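Local coordinates for glutamate--tRNA ligase (Elizabethkingia anophelis, PDB 6B1Z), which catalyses, as a class I aminoacyl-tRNA synthetase, the ATP-dependent attachment of glutamate to its cognate tRNA, at residues K386-I390 with M491-G495; Y113-D117 with L146-L152. All coordinates share one frame; numbering follows the deposited sequence.

Interaction 1: residues K386-I390 with M491-G495; sequences KALKI and MEMIG
M493 of helix 487-507 packs its side chain against K389 and I390 of helix 384-394, and its carbonyl O takes K386 NZ, an antiparallel helix-helix contact within the anticodon-binding domain. The short axes run 160° apart in direction and come no closer than 10.7 Å, so long side chains do the bridging. From its CB the M493 chain leaves beside the backbone N, CG anti to the carbonyl carbon (chi1 -70°), and bends at both chi2 and chi3 bring SD and CE against K389. CB and CG serve as the stem. SD then sits 3.6 Å from K389 CB and slides past I390, whose CG1 lies 4.1 Å from SD. The M493 and K389 side chains cross at about a right angle, and M493 CE comes within a tight 3.5 Å of K389 CD. F411 touches both M493 and I390, joining the apolar side of the contact to a loop of the domain. E492, poorly ordered, brings OE2 near K389 CD and CE without pairing its charge there: K389 NZ stays 4.8 Å from E492 OE2, while E492 OE1 accepts from the backbone N of A449. K386 adds the polar link. Its chain runs extended as far as CE and bends at chi4, placing NZ 2.9 Å from M493 O, to which it donates a hydrogen bond, NZ lying 33° out of the carbonyl plane.

Interaction 2: residues Y113-D117 with L146-L152; sequences YLAFD and LRNSISL
Y113 meets N148, S149 and I150 where the end of strand 112-115 is bridged by the loop 146-152, a single beta bridge pairing A115 with N148. Y113 buries more area in the contact than any other residue, ahead of D117 and R147. In the conformer modelled here, I150 CD1 lies over one ring face, a CH-pi contact 3.7 Å from the Y113 centroid and offset toward the rim. N148 CB and S149 OG lie at the ring edge; N148 CB is 3.6 Å from Y113 CE1. The phenol OH is hydrogen-bonded to D198. D117 finishes the segment: its OD2 accepts R147 N at 2.8 Å on the syn side, 25° out of the carboxylate plane, and L146 CB packs against the same oxygen. Y138 OH binds D117 OD1 and also N148 ND2, tying the two segments through one hydroxyl. R147 NE donates to a water that in turn donates to F116 O; R147 O accepts F116 N at 2.8 Å, an almost straight bond (168°). At the other end S149 N donates to L114 O, and S149 OG, held between the backbone N and the carbonyl carbon (chi1 58°), accepts L114 N at 3.0 Å. N148 OD1 folds the loop back as an Asx turn and wider Asx motif, accepting I150 N and S151 N. Four direct hydrogen bonds thus fix the loop along the outer edge of the strand, with side-chain oxygens S149 OG and D117 OD2 standing in for two backbone acceptors.

In the fold
Interaction 2 comes first along the chain, and closes before interaction 1 opens. Their centres are 79 Å apart, with nearest atoms about 66 Å apart, on opposite sides of the centre of this elongated chain. Interaction 2 belongs to the class I catalytic domain, where strand 112-115 edges a three-stranded antiparallel sheet with 168-171 and 200-202; helix 154-162 packs on F116, R147 and L152, so it touches both segments. Interaction 1 lies in the anticodon-binding domain and joins helices 384-394 and 487-507, with no strand between its two segments. They share no element of secondary structure. Each is local to its own domain, consistent with a synthetase whose separate domains deal with the acceptor and anticodon ends of the tRNA.

Interaction 1: residues K386-I390 with M491-G495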
ATOM      1  N   LYS A 386      13.027 -17.414 -28.458  1.00 18.68           N
ATOM      2  CA  LYS A 386      12.471 -18.480 -27.628  1.00 18.98           C
ATOM      3  C   LYS A 386      11.814 -17.919 -26.377  1.00 16.91           C
ATOM      4  O   LYS A 386      10.756 -18.408 -25.967  1.00 18.37           O
ATOM      5  CB  LYS A 386      13.556 -19.492 -27.274  1.00 19.58           C
ATOM      6  CG  LYS A 386      13.983 -20.344 -28.463  1.00 25.27           C
ATOM      7  CD  LYS A 386      15.048 -21.355 -28.059  1.00 38.27           C
ATOM      8  CE  LYS A 386      15.341 -22.339 -29.186  1.00 48.77           C
ATOM      9  NZ  LYS A 386      14.135 -23.141 -29.552  1.00 49.37           N
ATOM     10  N   ALA A 387      12.406 -16.883 -25.775  1.00 16.43           N
ATOM     11  CA  ALA A 387      11.818 -16.301 -24.570  1.00 15.94           C
ATOM     12  C   ALA A 387      10.414 -15.778 -24.834  1.00 18.14           C
ATOM     13  O   ALA A 387       9.509 -15.986 -24.020  1.00 16.50           O
ATOM     14  CB  ALA A 387      12.716 -15.188 -24.044  1.00 18.07           C
ATOM     15  N   LEU A 388      10.214 -15.075 -25.954  1.00 16.76           N
ATOM     16  CA  LEU A 388       8.881 -14.553 -26.259  1.00 15.18           C
ATOM     17  C   LEU A 388       7.881 -15.681 -26.465  1.00 20.67           C
ATOM     18  O   LEU A 388       6.725 -15.575 -26.042  1.00 19.64           O
ATOM     19  CB  LEU A 388       8.927 -13.654 -27.499  1.00 17.66           C
ATOM     20  CG  LEU A 388       9.616 -12.307 -27.335  1.00 16.97           C
ATOM     21  CD1 LEU A 388       9.663 -11.617 -28.691  1.00 19.76           C
ATOM     22  CD2 LEU A 388       8.905 -11.410 -26.358  1.00 16.74           C
ATOM     23  N   LYS A 389       8.303 -16.767 -27.114  1.00 18.74           N
ATOM     24  CA  LYS A 389       7.407 -17.898 -27.315  1.00 19.56           C
ATOM     25  C   LYS A 389       7.061 -18.567 -25.988  1.00 18.72           C
ATOM     26  O   LYS A 389       5.907 -18.957 -25.767  1.00 21.62           O
ATOM     27  CB  LYS A 389       8.029 -18.896 -28.290  1.00 25.21           C
ATOM     28  CG  LYS A 389       8.051 -18.388 -29.728  1.00 30.46           C
ATOM     29  CD  LYS A 389       8.321 -19.509 -30.718  1.00 42.16           C
ATOM     30  CE  LYS A 389       8.307 -19.011 -32.152  1.00 51.99           C
ATOM     31  NZ  LYS A 389       9.602 -18.394 -32.543  1.00 55.80           N
ATOM     32  N   ILE A 390       8.039 -18.688 -25.087  1.00 18.28           N
ATOM     33  CA  ILE A 390       7.770 -19.264 -23.769  1.00 18.76           C
ATOM     34  C   ILE A 390       6.790 -18.381 -22.998  1.00 19.15           C
ATOM     35  O   ILE A 390       5.826 -18.875 -22.397  1.00 18.76           O
ATOM     36  CB  ILE A 390       9.091 -19.476 -22.999  1.00 17.35           C
ATOM     37  CG1 ILE A 390       9.887 -20.630 -23.636  1.00 17.49           C
ATOM     38  CG2 ILE A 390       8.815 -19.726 -21.493  1.00 18.36           C
ATOM     39  CD1 ILE A 390      11.319 -20.758 -23.151  1.00 20.93           C
ATOM     40  N   MET A 491       8.165 -29.499 -27.292  1.00 36.40           N
ATOM     41  CA  MET A 491       9.199 -30.077 -28.145  1.00 37.52           C
ATOM     42  C   MET A 491       9.828 -29.019 -29.043  1.00 42.52           C
ATOM     43  O   MET A 491      11.053 -28.977 -29.196  1.00 40.04           O
ATOM     44  CB  MET A 491       8.619 -31.219 -28.979  1.00 40.11           C
ATOM     45  CG  MET A 491       8.216 -32.422 -28.148  1.00 40.16           C
ATOM     46  SD  MET A 491       7.021 -33.496 -28.966  1.00 43.01           S
ATOM     47  CE  MET A 491       8.092 -34.354 -30.119  1.00 45.77           C
ATOM     48  N   GLU A 492       9.005 -28.140 -29.625  1.00 48.62           N
ATOM     49  CA  GLU A 492       9.541 -27.067 -30.459  1.00 57.90           C
ATOM     50  C   GLU A 492      10.477 -26.162 -29.667  1.00 52.87           C
ATOM     51  O   GLU A 492      11.504 -25.712 -30.190  1.00 51.12           O
ATOM     52  CB  GLU A 492       8.402 -26.247 -31.067  1.00 59.50           C
ATOM     53  CG  GLU A 492       8.882 -25.081 -31.929  1.00 67.10           C
ATOM     54  CD  GLU A 492       7.762 -24.145 -32.342  1.00 75.62           C
ATOM     55  OE1 GLU A 492       6.636 -24.627 -32.581  1.00 81.10           O
ATOM     56  OE2 GLU A 492       8.007 -22.922 -32.422  1.00 78.23           O
ATOM     57  N   MET A 493      10.145 -25.894 -28.401  1.00 44.73           N
ATOM     58  CA  MET A 493      10.937 -24.962 -27.603  1.00 39.45           C
ATOM     59  C   MET A 493      12.307 -25.542 -27.268  1.00 44.33           C
ATOM     60  O   MET A 493      13.326 -24.853 -27.392  1.00 47.31           O
ATOM     61  CB  MET A 493      10.182 -24.579 -26.329  1.00 39.71           C
ATOM     62  CG  MET A 493       8.955 -23.684 -26.538  1.00 45.85           C
ATOM     63  SD  MET A 493       9.312 -22.114 -27.366  1.00 58.59           S
ATOM     64  CE  MET A 493       8.867 -22.526 -29.053  1.00 55.58           C
ATOM     65  N   ILE A 494      12.356 -26.807 -26.844  1.00 38.31           N
ATOM     66  CA  ILE A 494      13.640 -27.388 -26.459  1.00 41.01           C
ATOM     67  C   ILE A 494      14.414 -27.929 -27.656  1.00 37.72           C
ATOM     68  O   ILE A 494      15.623 -28.172 -27.542  1.00 41.61           O
ATOM     69  CB  ILE A 494      13.466 -28.495 -25.403  1.00 36.79           C
ATOM     70  CG1 ILE A 494      12.701 -29.688 -25.983  1.00 38.38           C
ATOM     71  CG2 ILE A 494      12.777 -27.945 -24.162  1.00 37.05           C
ATOM     72  CD1 ILE A 494      12.565 -30.855 -25.024  1.00 38.03           C
ATOM     73  N   GLY A 495      13.760 -28.126 -28.800  1.00 44.36           N
ATOM     74  CA  GLY A 495      14.441 -28.512 -30.019  1.00 47.50           C
ATOM     75  C   GLY A 495      14.541 -30.018 -30.206  1.00 52.25           C
ATOM     76  O   GLY A 495      14.337 -30.815 -29.287  1.00 43.37           O
TER

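Interaction 2: residues Y113-D117 with L146-L152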
ATOM      1  N   TYR A 113      -4.196  27.961  26.812  1.00 17.52           N
ATOM      2  CA  TYR A 113      -3.570  28.341  28.067  1.00 15.42           C
ATOM      3  C   TYR A 113      -2.181  27.713  28.148  1.00 19.05           C
ATOM      4  O   TYR A 113      -1.831  26.831  27.360  1.00 19.12           O
ATOM      5  CB  TYR A 113      -4.459  27.951  29.260  1.00 18.24           C
ATOM      6  CG  TYR A 113      -4.672  26.472  29.529  1.00 16.52           C
ATOM      7  CD1 TYR A 113      -3.850  25.795  30.423  1.00 18.05           C
ATOM      8  CD2 TYR A 113      -5.719  25.760  28.940  1.00 19.53           C
ATOM      9  CE1 TYR A 113      -4.053  24.460  30.714  1.00 18.37           C
ATOM     10  CE2 TYR A 113      -5.928  24.397  29.233  1.00 18.38           C
ATOM     11  CZ  TYR A 113      -5.085  23.770  30.125  1.00 19.03           C
ATOM     12  OH  TYR A 113      -5.268  22.450  30.427  1.00 18.18           O
ATOM     13  N   LEU A 114      -1.389  28.186  29.111  1.00 20.59           N
ATOM     14  CA  LEU A 114      -0.014  27.729  29.295  1.00 21.22           C
ATOM     15  C   LEU A 114       0.040  26.658  30.378  1.00 20.51           C
ATOM     16  O   LEU A 114      -0.623  26.776  31.413  1.00 21.06           O
ATOM     17  CB  LEU A 114       0.899  28.892  29.687  1.00 23.03           C
ATOM     18  CG  LEU A 114       0.739  30.213  28.921  1.00 24.24           C
ATOM     19  CD1 LEU A 114       1.743  31.237  29.438  1.00 32.66           C
ATOM     20  CD2 LEU A 114       0.881  29.999  27.433  1.00 25.71           C
ATOM     21  N   ALA A 115       0.835  25.611  30.146  1.00 19.24           N
ATOM     22  CA  ALA A 115       0.935  24.521  31.114  1.00 19.55           C
ATOM     23  C   ALA A 115       2.398  24.203  31.379  1.00 19.91           C
ATOM     24  O   ALA A 115       3.189  24.070  30.438  1.00 22.94           O
ATOM     25  CB  ALA A 115       0.186  23.270  30.634  1.00 19.69           C
ATOM     26  N   PHE A 116       2.747  24.085  32.658  1.00 18.74           N
ATOM     27  CA  PHE A 116       4.128  23.989  33.114  1.00 21.89           C
ATOM     28  C   PHE A 116       4.482  22.609  33.652  1.00 21.48           C
ATOM     29  O   PHE A 116       5.609  22.415  34.133  1.00 24.89           O
ATOM     30  CB  PHE A 116       4.403  25.043  34.197  1.00 26.01           C
ATOM     31  CG  PHE A 116       4.207  26.464  33.732  1.00 23.32           C
ATOM     32  CD1 PHE A 116       3.009  27.127  33.964  1.00 27.14           C
ATOM     33  CD2 PHE A 116       5.219  27.135  33.069  1.00 25.01           C
ATOM     34  CE1 PHE A 116       2.827  28.433  33.530  1.00 29.31           C
ATOM     35  CE2 PHE A 116       5.053  28.450  32.643  1.00 28.39           C
ATOM     36  CZ  PHE A 116       3.848  29.094  32.868  1.00 25.64           C
ATOM     37  N   ASP A 117       3.573  21.640  33.555  1.00 22.60           N
ATOM     38  CA  ASP A 117       3.802  20.344  34.184  1.00 21.85           C
ATOM     39  C   ASP A 117       4.997  19.637  33.559  1.00 20.90           C
ATOM     40  O   ASP A 117       5.159  19.611  32.336  1.00 25.85           O
ATOM     41  CB  ASP A 117       2.555  19.471  34.052  1.00 20.69           C
ATOM     42  CG  ASP A 117       1.283  20.245  34.299  1.00 20.33           C
ATOM     43  OD1 ASP A 117       0.769  20.846  33.328  1.00 21.38           O
ATOM     44  OD2 ASP A 117       0.818  20.267  35.457  1.00 23.78           O
ATOM     45  N   LEU A 146      -3.471  20.729  38.451  1.00 23.01           N
ATOM     46  CA  LEU A 146      -2.158  20.639  37.842  1.00 22.89           C
ATOM     47  C   LEU A 146      -1.534  22.039  37.831  1.00 26.06           C
ATOM     48  O   LEU A 146      -1.974  22.929  38.575  1.00 25.90           O
ATOM     49  CB  LEU A 146      -2.304  19.986  36.464  1.00 21.27           C
ATOM     50  CG  LEU A 146      -2.648  18.494  36.615  1.00 22.56           C
ATOM     51  CD1 LEU A 146      -3.167  17.898  35.312  1.00 25.56           C
ATOM     52  CD2 LEU A 146      -1.438  17.714  37.129  1.00 28.53           C
ATOM     53  N   ARG A 147      -0.493  22.241  37.022  1.00 21.58           N
ATOM     54  CA  ARG A 147       0.303  23.468  37.080  1.00 23.43           C
ATOM     55  C   ARG A 147       0.215  24.189  35.740  1.00 22.17           C
ATOM     56  O   ARG A 147       0.966  23.885  34.809  1.00 21.18           O
ATOM     57  CB  ARG A 147       1.747  23.158  37.467  1.00 24.18           C
ATOM     58  CG  ARG A 147       1.884  22.727  38.947  1.00 25.70           C
ATOM     59  CD  ARG A 147       3.327  22.388  39.381  1.00 25.76           C
ATOM     60  NE  ARG A 147       4.289  23.421  39.004  1.00 30.02           N
ATOM     61  CZ  ARG A 147       4.430  24.586  39.631  1.00 42.74           C
ATOM     62  NH1 ARG A 147       3.664  24.879  40.675  1.00 38.27           N
ATOM     63  NH2 ARG A 147       5.338  25.456  39.209  1.00 44.95           N
ATOM     64  N   ASN A 148      -0.698  25.155  35.642  1.00 21.08           N
ATOM     65  CA  ASN A 148      -0.957  25.823  34.375  1.00 19.60           C
ATOM     66  C   ASN A 148      -1.504  27.221  34.666  1.00 21.65           C
ATOM     67  O   ASN A 148      -1.722  27.588  35.822  1.00 21.84           O
ATOM     68  CB  ASN A 148      -1.915  24.981  33.525  1.00 19.33           C
ATOM     69  CG  ASN A 148      -3.202  24.678  34.255  1.00 18.95           C
ATOM     70  OD1 ASN A 148      -3.963  25.591  34.565  1.00 21.88           O
ATOM     71  ND2 ASN A 148      -3.445  23.406  34.550  1.00 18.12           N
ATOM     72  N   SER A 149      -1.731  28.006  33.605  1.00 21.83           N
ATOM     73  CA  SER A 149      -2.147  29.392  33.800  1.00 20.58           C
ATOM     74  C   SER A 149      -3.611  29.525  34.202  1.00 22.63           C
ATOM     75  O   SER A 149      -4.051  30.640  34.498  1.00 27.11           O
ATOM     76  CB  SER A 149      -1.853  30.230  32.546  1.00 21.76           C
ATOM     77  OG  SER A 149      -2.490  29.710  31.399  1.00 21.60           O
ATOM     78  N   ILE A 150      -4.366  28.432  34.221  1.00 19.63           N
ATOM     79  CA  ILE A 150      -5.707  28.464  34.792  0.55 23.50           C
ATOM     80  C   ILE A 150      -5.674  28.189  36.290  1.00 26.87           C
ATOM     81  O   ILE A 150      -6.375  28.853  37.060  1.00 26.50           O
ATOM     82  CB  ILE A 150      -6.616  27.465  34.051  0.55 20.49           C
ATOM     83  CG1 ILE A 150      -6.861  27.939  32.615  0.55 21.73           C
ATOM     84  CG2 ILE A 150      -7.944  27.278  34.804  0.55 22.85           C
ATOM     85  CD1 ILE A 150      -7.479  26.901  31.729  0.55 16.92           C
ATOM     86  N   SER A 151      -4.853  27.228  36.725  1.00 24.95           N
ATOM     87  CA  SER A 151      -4.813  26.799  38.122  1.00 25.67           C
ATOM     88  C   SER A 151      -3.904  27.654  38.993  1.00 29.12           C
ATOM     89  O   SER A 151      -4.132  27.751  40.208  1.00 32.59           O
ATOM     90  CB  SER A 151      -4.338  25.344  38.202  1.00 27.62           C
ATOM     91  OG  SER A 151      -2.958  25.253  37.877  1.00 26.89           O
ATOM     92  N   LEU A 152      -2.890  28.244  38.431  1.00 27.55           N
ATOM     93  CA  LEU A 152      -1.906  28.941  39.239  1.00 30.43           C
ATOM     94  C   LEU A 152      -2.218  30.429  39.301  1.00 32.27           C
ATOM     95  O   LEU A 152      -2.699  31.011  38.323  1.00 32.68           O
ATOM     96  CB  LEU A 152      -0.496  28.746  38.673  1.00 25.94           C
ATOM     97  CG  LEU A 152      -0.011  27.297  38.626  1.00 31.45           C
ATOM     98  CD1 LEU A 152       1.362  27.236  37.978  1.00 32.78           C
ATOM     99  CD2 LEU A 152       0.010  26.684  40.030  1.00 34.51           C
TER
HETATM  100  O   HOH W   1       5.698  22.175  36.955  1.00 27.71           O